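Local coordinates for protein actibind (PDB 3D3Z) that cleaves RNA without strict base specificity, probably with a preference for adenylic acid, as a secreted fungal glycoprotein ribonuclease of the T2 family, at residues Tyr72-Gln82 and Tyr131-Phe140. Sequence-based numbering, arbitrary orientation.
Sequences YSNITSILEAQ and YAQEEVGDFF. With NAG (2-acetamido-2-deoxy-beta-D-glucopyranose), chain B; NAG (2-acetamido-2-deoxy-beta-D-glucopyranose), chain C; NAG (2-acetamido-2-deoxy-beta-D-glucopyranose), chain D.
Gln-82 and Gln-133 carry the polar half of this contact, each sending its amide across to the other segment. The extended chain of Gln-82 lets NE2 donate a hydrogen bond to Gln-133 O (2.8 Å), the donor standing above the carbonyl plane; the same oxygen also takes weak bonds from Val-136 N and Gly-137 N in the first turn of its own helix. A water accepts from the same NE2 and donates to Ala-132 O, while Gln-82 OE1 is hydrogen-bonded to Arg-84 NE, so a long amide suits this buried place by satisfying polar atoms on both ends. The amide also meets the Tyr-131 ring at its edge, the planes 84° apart.

In Gln-133, chi1 sets CG beside the backbone N and over the face of Tyr-72, a CH-pi contact 4.0 Å from the ring centroid; the bend at chi2 then brings NE2 round to the phenol. NE2 gives a nearly straight bond to Tyr-72 OH (3.0 Å, 170°) and another to O7 of a sugar of the glycan on Asn-74. A water links the same hydroxyl to Glu-135 OE2.

Apolar packing fills the rest. Val-136 is a short, branched wedge: CG1 meets Ile-75 CD1 at 3.7 Å, and CG2 lies against Tyr-72 CE2. Ile-75 CG2 touches Phe-140 CE2, the two side chains crossing at about a right angle. Gly-137, lacking a side chain, lets Leu-79 CD2 come within 3.7 Å of its CA, and Gln-82 OE1 packs against the same CA.

Helix 75-81 and the first turns of helix 134-147, residues 134-140, thus cross almost perpendicularly (-94°), their axes 9.5 Å apart, with Gly-137 facing Leu-79. Trp-112 of helix 104-116 also packs on Val-136, placing this helix-helix crossing in the helical part of the RNase T2 fold, beside the glycan on Asn-74.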
ATOM      1  N   TYR A  72     -14.877  10.760  -4.250  1.00 21.22           N
ATOM      2  CA  TYR A  72     -14.523  11.767  -5.215  1.00 21.56           C
ATOM      3  C   TYR A  72     -14.256  11.150  -6.559  1.00 21.88           C
ATOM      4  O   TYR A  72     -13.899   9.961  -6.668  1.00 21.78           O
ATOM      5  CB  TYR A  72     -13.278  12.538  -4.730  1.00 21.58           C
ATOM      6  CG  TYR A  72     -13.582  13.238  -3.416  1.00 21.38           C
ATOM      7  CD1 TYR A  72     -14.514  14.278  -3.379  1.00 22.52           C
ATOM      8  CD2 TYR A  72     -12.992  12.846  -2.231  1.00 24.20           C
ATOM      9  CE1 TYR A  72     -14.840  14.920  -2.199  1.00 22.16           C
ATOM     10  CE2 TYR A  72     -13.313  13.477  -1.030  1.00 21.43           C
ATOM     11  CZ  TYR A  72     -14.245  14.514  -1.028  1.00 23.28           C
ATOM     12  OH  TYR A  72     -14.575  15.142   0.159  1.00 21.36           O
ATOM     13  N   SER A  73     -14.455  11.976  -7.572  1.00 22.00           N
ATOM     14  CA  SER A  73     -14.159  11.622  -8.947  1.00 22.87           C
ATOM     15  C   SER A  73     -13.219  12.631  -9.560  1.00 21.06           C
ATOM     16  O   SER A  73     -13.199  12.840 -10.769  1.00 22.11           O
ATOM     17  CB  SER A  73     -15.472  11.483  -9.733  1.00 23.48           C
ATOM     18  OG  SER A  73     -16.129  12.734  -9.864  1.00 28.10           O
ATOM     19  N   ASN A  74     -12.411  13.261  -8.721  1.00 20.96           N
ATOM     20  CA  ASN A  74     -11.493  14.276  -9.167  1.00 20.34           C
ATOM     21  C   ASN A  74     -10.187  14.327  -8.409  1.00 20.15           C
ATOM     22  O   ASN A  74      -9.701  15.420  -8.050  1.00 19.26           O
ATOM     23  CB  ASN A  74     -12.170  15.653  -9.108  1.00 21.12           C
ATOM     24  CG  ASN A  74     -12.586  16.054  -7.676  1.00 20.35           C
ATOM     25  OD1 ASN A  74     -12.609  15.232  -6.739  1.00 19.99           O
ATOM     26  ND2 ASN A  74     -12.839  17.353  -7.505  1.00 23.90           N
ATOM     27  N   ILE A  75      -9.592  13.158  -8.173  1.00 19.01           N
ATOM     28  CA  ILE A  75      -8.340  13.096  -7.410  1.00 18.67           C
ATOM     29  C   ILE A  75      -7.232  13.936  -7.965  1.00 17.55           C
ATOM     30  O   ILE A  75      -6.528  14.624  -7.203  1.00 17.06           O
ATOM     31  CB  ILE A  75      -7.853  11.582  -7.244  1.00 17.19           C
ATOM     32  CG1 ILE A  75      -8.883  10.715  -6.497  1.00 19.11           C
ATOM     33  CG2 ILE A  75      -6.462  11.525  -6.612  1.00 16.60           C
ATOM     34  CD1 ILE A  75      -9.343  11.176  -5.076  1.00 17.52           C
ATOM     35  N   THR A  76      -7.037  13.884  -9.290  1.00 17.26           N
ATOM     36  CA  THR A  76      -5.973  14.621  -9.941  1.00 18.79           C
ATOM     37  C   THR A  76      -6.139  16.155  -9.676  1.00 19.16           C
ATOM     38  O   THR A  76      -5.215  16.883  -9.367  1.00 18.21           O
ATOM     39  CB  THR A  76      -6.014  14.318 -11.452  1.00 18.00           C
ATOM     40  OG1 THR A  76      -5.696  12.933 -11.626  1.00 19.15           O
ATOM     41  CG2 THR A  76      -4.992  15.183 -12.240  1.00 17.71           C
ATOM     42  N   SER A  77      -7.356  16.636  -9.840  1.00 18.85           N
ATOM     43  CA  SER A  77      -7.665  18.022  -9.502  1.00 20.24           C
ATOM     44  C   SER A  77      -7.476  18.384  -8.032  1.00 20.94           C
ATOM     45  O   SER A  77      -7.021  19.494  -7.736  1.00 21.49           O
ATOM     46  CB  SER A  77      -9.106  18.309  -9.861  1.00 20.18           C
ATOM     47  OG  SER A  77      -9.233  18.181 -11.271  1.00 23.25           O
ATOM     48  N   ILE A  78      -7.782  17.455  -7.129  1.00 20.66           N
ATOM     49  CA  ILE A  78      -7.607  17.705  -5.697  1.00 19.85           C
ATOM     50  C   ILE A  78      -6.117  17.873  -5.413  1.00 19.68           C
ATOM     51  O   ILE A  78      -5.698  18.836  -4.750  1.00 18.94           O
ATOM     52  CB  ILE A  78      -8.209  16.599  -4.858  1.00 20.72           C
ATOM     53  CG1 ILE A  78      -9.746  16.656  -4.891  1.00 17.96           C
ATOM     54  CG2 ILE A  78      -7.714  16.711  -3.477  1.00 19.53           C
ATOM     55  CD1 ILE A  78     -10.441  15.469  -4.398  1.00 19.04           C
ATOM     56  N   LEU A  79      -5.301  16.987  -5.983  1.00 18.75           N
ATOM     57  CA  LEU A  79      -3.859  17.064  -5.775  1.00 20.40           C
ATOM     58  C   LEU A  79      -3.264  18.338  -6.375  1.00 20.23           C
ATOM     59  O   LEU A  79      -2.399  18.967  -5.757  1.00 19.60           O
ATOM     60  CB  LEU A  79      -3.106  15.840  -6.357  1.00 20.11           C
ATOM     61  CG  LEU A  79      -3.459  14.482  -5.656  1.00 19.15           C
ATOM     62  CD1 LEU A  79      -2.732  13.256  -6.327  1.00 20.62           C
ATOM     63  CD2 LEU A  79      -3.239  14.433  -4.154  1.00 17.70           C
ATOM     64  N   GLU A  80      -3.704  18.697  -7.572  1.00 20.91           N
ATOM     65  CA  GLU A  80      -3.243  19.929  -8.210  1.00 22.50           C
ATOM     66  C   GLU A  80      -3.600  21.173  -7.413  1.00 21.94           C
ATOM     67  O   GLU A  80      -2.763  22.009  -7.190  1.00 22.50           O
ATOM     68  CB  GLU A  80      -3.822  20.053  -9.594  1.00 23.17           C
ATOM     69  CG  GLU A  80      -3.147  19.071 -10.589  1.00 26.32           C
ATOM     70  CD  GLU A  80      -3.911  18.842 -11.880  1.00 25.74           C
ATOM     71  OE1 GLU A  80      -5.161  19.069 -11.935  1.00 31.08           O
ATOM     72  OE2 GLU A  80      -3.252  18.383 -12.849  1.00 30.36           O
ATOM     73  N   ALA A  81      -4.845  21.259  -6.968  1.00 22.59           N
ATOM     74  CA  ALA A  81      -5.303  22.358  -6.118  1.00 22.15           C
ATOM     75  C   ALA A  81      -4.506  22.497  -4.820  1.00 22.86           C
ATOM     76  O   ALA A  81      -4.319  23.597  -4.321  1.00 23.57           O
ATOM     77  CB  ALA A  81      -6.777  22.210  -5.854  1.00 21.43           C
ATOM     78  N   GLN A  82      -3.946  21.401  -4.312  1.00 21.85           N
ATOM     79  CA  GLN A  82      -3.171  21.413  -3.094  1.00 21.50           C
ATOM     80  C   GLN A  82      -1.699  21.583  -3.364  1.00 21.34           C
ATOM     81  O   GLN A  82      -0.899  21.491  -2.437  1.00 20.39           O
ATOM     82  CB  GLN A  82      -3.453  20.152  -2.269  1.00 21.41           C
ATOM     83  CG  GLN A  82      -4.892  20.047  -1.864  1.00 20.78           C
ATOM     84  CD  GLN A  82      -5.286  18.744  -1.184  1.00 21.11           C
ATOM     85  OE1 GLN A  82      -4.451  17.911  -0.850  1.00 22.93           O
ATOM     86  NE2 GLN A  82      -6.583  18.551  -1.006  1.00 16.35           N
ATOM     87  N   TYR A 131      -8.687  22.003   5.756  1.00 20.44           N
ATOM     88  CA  TYR A 131      -9.282  22.551   4.528  1.00 19.84           C
ATOM     89  C   TYR A 131      -9.878  21.434   3.656  1.00 20.07           C
ATOM     90  O   TYR A 131      -9.421  20.314   3.695  1.00 18.24           O
ATOM     91  CB  TYR A 131      -8.266  23.392   3.743  1.00 20.44           C
ATOM     92  CG  TYR A 131      -7.114  22.630   3.159  1.00 18.92           C
ATOM     93  CD1 TYR A 131      -7.261  21.910   1.958  1.00 21.69           C
ATOM     94  CD2 TYR A 131      -5.875  22.612   3.781  1.00 18.25           C
ATOM     95  CE1 TYR A 131      -6.203  21.176   1.425  1.00 20.16           C
ATOM     96  CE2 TYR A 131      -4.847  21.914   3.257  1.00 19.89           C
ATOM     97  CZ  TYR A 131      -5.013  21.178   2.096  1.00 21.75           C
ATOM     98  OH  TYR A 131      -3.967  20.497   1.577  1.00 22.30           O
ATOM     99  N   ALA A 132     -10.928  21.752   2.910  1.00 18.62           N
ATOM    100  CA  ALA A 132     -11.637  20.780   2.074  1.00 19.25           C
ATOM    101  C   ALA A 132     -10.687  19.779   1.332  1.00 18.18           C
ATOM    102  O   ALA A 132      -9.791  20.186   0.547  1.00 18.94           O
ATOM    103  CB  ALA A 132     -12.532  21.499   1.065  1.00 19.52           C
ATOM    104  N   GLN A 133     -10.886  18.492   1.609  1.00 20.04           N
ATOM    105  CA  GLN A 133     -10.144  17.358   0.983  1.00 18.58           C
ATOM    106  C   GLN A 133      -8.663  17.292   1.323  1.00 18.83           C
ATOM    107  O   GLN A 133      -7.868  16.584   0.598  1.00 18.20           O
ATOM    108  CB  GLN A 133     -10.338  17.332  -0.542  1.00 18.29           C
ATOM    109  CG  GLN A 133     -11.756  17.018  -1.055  1.00 18.82           C
ATOM    110  CD  GLN A 133     -12.734  18.187  -1.027  1.00 21.55           C
ATOM    111  OE1 GLN A 133     -12.404  19.285  -1.441  1.00 22.50           O
ATOM    112  NE2 GLN A 133     -13.908  17.959  -0.482  1.00 22.09           N
ATOM    113  N   GLU A 134      -8.278  17.959   2.431  1.00 16.89           N
ATOM    114  CA  GLU A 134      -6.888  17.921   2.870  1.00 16.54           C
ATOM    115  C   GLU A 134      -6.469  16.468   3.097  1.00 15.99           C
ATOM    116  O   GLU A 134      -5.342  16.088   2.740  1.00 15.89           O
ATOM    117  CB  GLU A 134      -6.613  18.699   4.176  1.00 14.92           C
ATOM    118  CG  GLU A 134      -5.187  18.671   4.600  1.00 16.45           C
ATOM    119  CD  GLU A 134      -4.907  19.593   5.793  1.00 16.00           C
ATOM    120  OE1 GLU A 134      -5.885  20.197   6.338  1.00 18.49           O
ATOM    121  OE2 GLU A 134      -3.714  19.643   6.160  1.00 17.04           O
ATOM    122  N   GLU A 135      -7.362  15.689   3.705  1.00 16.01           N
ATOM    123  CA  GLU A 135      -7.046  14.284   4.035  1.00 16.71           C
ATOM    124  C   GLU A 135      -6.859  13.341   2.826  1.00 17.18           C
ATOM    125  O   GLU A 135      -6.189  12.304   2.948  1.00 17.67           O
ATOM    126  CB  GLU A 135      -8.046  13.706   5.039  1.00 15.80           C
ATOM    127  CG  GLU A 135      -9.393  13.094   4.532  1.00 18.37           C
ATOM    128  CD  GLU A 135     -10.369  14.082   3.974  1.00 19.87           C
ATOM    129  OE1 GLU A 135      -9.988  15.284   3.807  1.00 21.03           O
ATOM    130  OE2 GLU A 135     -11.552  13.686   3.732  1.00 20.35           O
ATOM    131  N   VAL A 136      -7.455  13.715   1.690  1.00 17.24           N
ATOM    132  CA  VAL A 136      -7.293  12.997   0.426  1.00 17.54           C
ATOM    133  C   VAL A 136      -5.846  13.120  -0.027  1.00 17.30           C
ATOM    134  O   VAL A 136      -5.207  12.136  -0.267  1.00 17.16           O
ATOM    135  CB  VAL A 136      -8.307  13.474  -0.628  1.00 17.46           C
ATOM    136  CG1 VAL A 136      -8.122  12.727  -1.996  1.00 18.87           C
ATOM    137  CG2 VAL A 136      -9.668  13.231  -0.113  1.00 19.50           C
ATOM    138  N   GLY A 137      -5.321  14.335  -0.104  1.00 17.16           N
ATOM    139  CA  GLY A 137      -3.933  14.511  -0.497  1.00 17.22           C
ATOM    140  C   GLY A 137      -2.939  13.898   0.475  1.00 16.98           C
ATOM    141  O   GLY A 137      -1.908  13.327   0.045  1.00 16.40           O
ATOM    142  N   ASP A 138      -3.212  14.047   1.776  1.00 16.25           N
ATOM    143  CA  ASP A 138      -2.338  13.488   2.792  1.00 16.67           C
ATOM    144  C   ASP A 138      -2.255  11.943   2.673  1.00 15.21           C
ATOM    145  O   ASP A 138      -1.187  11.349   2.939  1.00 17.05           O
ATOM    146  CB  ASP A 138      -2.795  13.839   4.200  1.00 17.78           C
ATOM    147  CG  ASP A 138      -2.466  15.294   4.610  1.00 18.07           C
ATOM    148  OD1 ASP A 138      -1.741  16.036   3.896  1.00 17.57           O
ATOM    149  OD2 ASP A 138      -2.951  15.615   5.701  1.00 23.56           O
ATOM    150  N   PHE A 139      -3.389  11.317   2.358  1.00 16.19           N
ATOM    151  CA  PHE A 139      -3.497   9.870   2.161  1.00 16.01           C
ATOM    152  C   PHE A 139      -2.559   9.427   1.020  1.00 16.14           C
ATOM    153  O   PHE A 139      -1.648   8.614   1.236  1.00 16.48           O
ATOM    154  CB  PHE A 139      -4.950   9.449   1.938  1.00 15.74           C
ATOM    155  CG  PHE A 139      -5.087   8.047   1.303  1.00 15.15           C
ATOM    156  CD1 PHE A 139      -5.121   6.904   2.095  1.00 16.73           C
ATOM    157  CD2 PHE A 139      -5.130   7.895  -0.054  1.00 16.66           C
ATOM    158  CE1 PHE A 139      -5.228   5.654   1.520  1.00 14.64           C
ATOM    159  CE2 PHE A 139      -5.274   6.637  -0.647  1.00 16.08           C
ATOM    160  CZ  PHE A 139      -5.319   5.522   0.168  1.00 15.98           C
ATOM    161  N   PHE A 140      -2.658  10.058  -0.133  1.00 15.81           N
ATOM    162  CA  PHE A 140      -1.807   9.737  -1.278  1.00 15.48           C
ATOM    163  C   PHE A 140      -0.357   9.922  -0.954  1.00 16.41           C
ATOM    164  O   PHE A 140       0.419   8.997  -1.147  1.00 16.40           O
ATOM    165  CB  PHE A 140      -2.241  10.507  -2.497  1.00 16.11           C
ATOM    166  CG  PHE A 140      -3.482   9.930  -3.095  1.00 14.80           C
ATOM    167  CD1 PHE A 140      -3.404   8.767  -3.867  1.00 16.17           C
ATOM    168  CD2 PHE A 140      -4.731  10.452  -2.840  1.00 14.15           C
ATOM    169  CE1 PHE A 140      -4.505   8.152  -4.367  1.00 17.76           C
ATOM    170  CE2 PHE A 140      -5.852   9.841  -3.353  1.00 16.21           C
ATOM    171  CZ  PHE A 140      -5.733   8.681  -4.139  1.00 17.73           C
TER
HETATM  172  C1  NAG B   1     -13.463  17.763  -6.261  1.00 22.45           C
HETATM  173  C2  NAG B   1     -13.342  19.298  -6.094  1.00 23.39           C
HETATM  174  C3  NAG B   1     -14.048  19.722  -4.812  1.00 26.72           C
HETATM  175  C4  NAG B   1     -15.438  19.154  -4.743  1.00 26.86           C
HETATM  176  C5  NAG B   1     -15.389  17.627  -4.920  1.00 24.76           C
HETATM  177  C6  NAG B   1     -16.752  16.947  -4.806  1.00 26.88           C
HETATM  178  C7  NAG B   1     -11.289  20.275  -7.011  1.00 21.94           C
HETATM  179  C8  NAG B   1      -9.892  20.793  -6.809  1.00 25.34           C
HETATM  180  N2  NAG B   1     -11.960  19.727  -5.992  1.00 22.63           N
HETATM  181  O3  NAG B   1     -14.041  21.136  -4.695  1.00 27.79           O
HETATM  182  O4  NAG B   1     -15.912  19.535  -3.472  1.00 30.25           O
HETATM  183  O5  NAG B   1     -14.800  17.344  -6.181  1.00 22.74           O
HETATM  184  O6  NAG B   1     -17.654  17.532  -5.716  1.00 31.42           O
HETATM  185  O7  NAG B   1     -11.773  20.351  -8.136  1.00 29.15           O
HETATM  186  C1  NAG C 250      -1.746  26.055  -3.334  0.60 28.91           C
HETATM  187  C2  NAG C 250      -2.309  26.307  -1.930  0.60 27.67           C
HETATM  188  C3  NAG C 250      -3.354  27.427  -1.935  0.60 29.47           C
HETATM  189  C4  NAG C 250      -2.908  28.640  -2.777  0.60 31.41           C
HETATM  190  C5  NAG C 250      -2.257  28.214  -4.097  0.60 30.62           C
HETATM  191  C6  NAG C 250      -1.630  29.394  -4.831  0.60 31.10           C
HETATM  192  C7  NAG C 250      -2.090  24.362  -0.477  0.60 24.48           C
HETATM  193  C8  NAG C 250      -2.789  23.309   0.327  0.60 21.90           C
HETATM  194  N2  NAG C 250      -2.809  25.073  -1.337  0.60 25.56           N
HETATM  195  O3  NAG C 250      -3.590  27.803  -0.593  0.60 29.67           O
HETATM  196  O4  NAG C 250      -4.003  29.489  -3.082  0.60 33.20           O
HETATM  197  O5  NAG C 250      -1.235  27.294  -3.810  0.60 28.00           O
HETATM  198  O6  NAG C 250      -0.487  29.815  -4.112  0.60 35.24           O
HETATM  199  O7  NAG C 250      -0.887  24.494  -0.357  0.60 24.43           O
HETATM  200  C1  NAG D   2     -17.192  20.197  -3.549  1.00 36.37           C
HETATM  201  C2  NAG D   2     -17.759  20.422  -2.162  1.00 37.00           C
HETATM  202  C3  NAG D   2     -19.073  21.209  -2.216  1.00 42.41           C
HETATM  203  C4  NAG D   2     -18.905  22.464  -3.066  1.00 43.51           C
HETATM  204  C5  NAG D   2     -18.367  22.006  -4.415  1.00 43.23           C
HETATM  205  C6  NAG D   2     -18.220  23.125  -5.438  1.00 43.31           C
HETATM  206  C7  NAG D   2     -17.192  18.725  -0.517  1.00 37.06           C
HETATM  207  C8  NAG D   2     -17.619  17.447   0.107  1.00 37.16           C
HETATM  208  N2  NAG D   2     -17.955  19.135  -1.542  1.00 37.27           N
HETATM  209  O3  NAG D   2     -19.518  21.532  -0.909  1.00 43.89           O
HETATM  210  O4  NAG D   2     -20.146  23.143  -3.219  1.00 49.53           O
HETATM  211  O5  NAG D   2     -17.086  21.456  -4.165  1.00 38.00           O
HETATM  212  O6  NAG D   2     -17.263  24.013  -4.910  1.00 47.24           O
HETATM  213  O7  NAG D   2     -16.201  19.332  -0.084  1.00 36.83           O
HETATM  214  O   HOH W   1     -12.943  15.233   2.194  1.00 18.30           O
HETATM  215  O   HOH W   2      -8.470  20.380  -2.040  1.00 31.78           O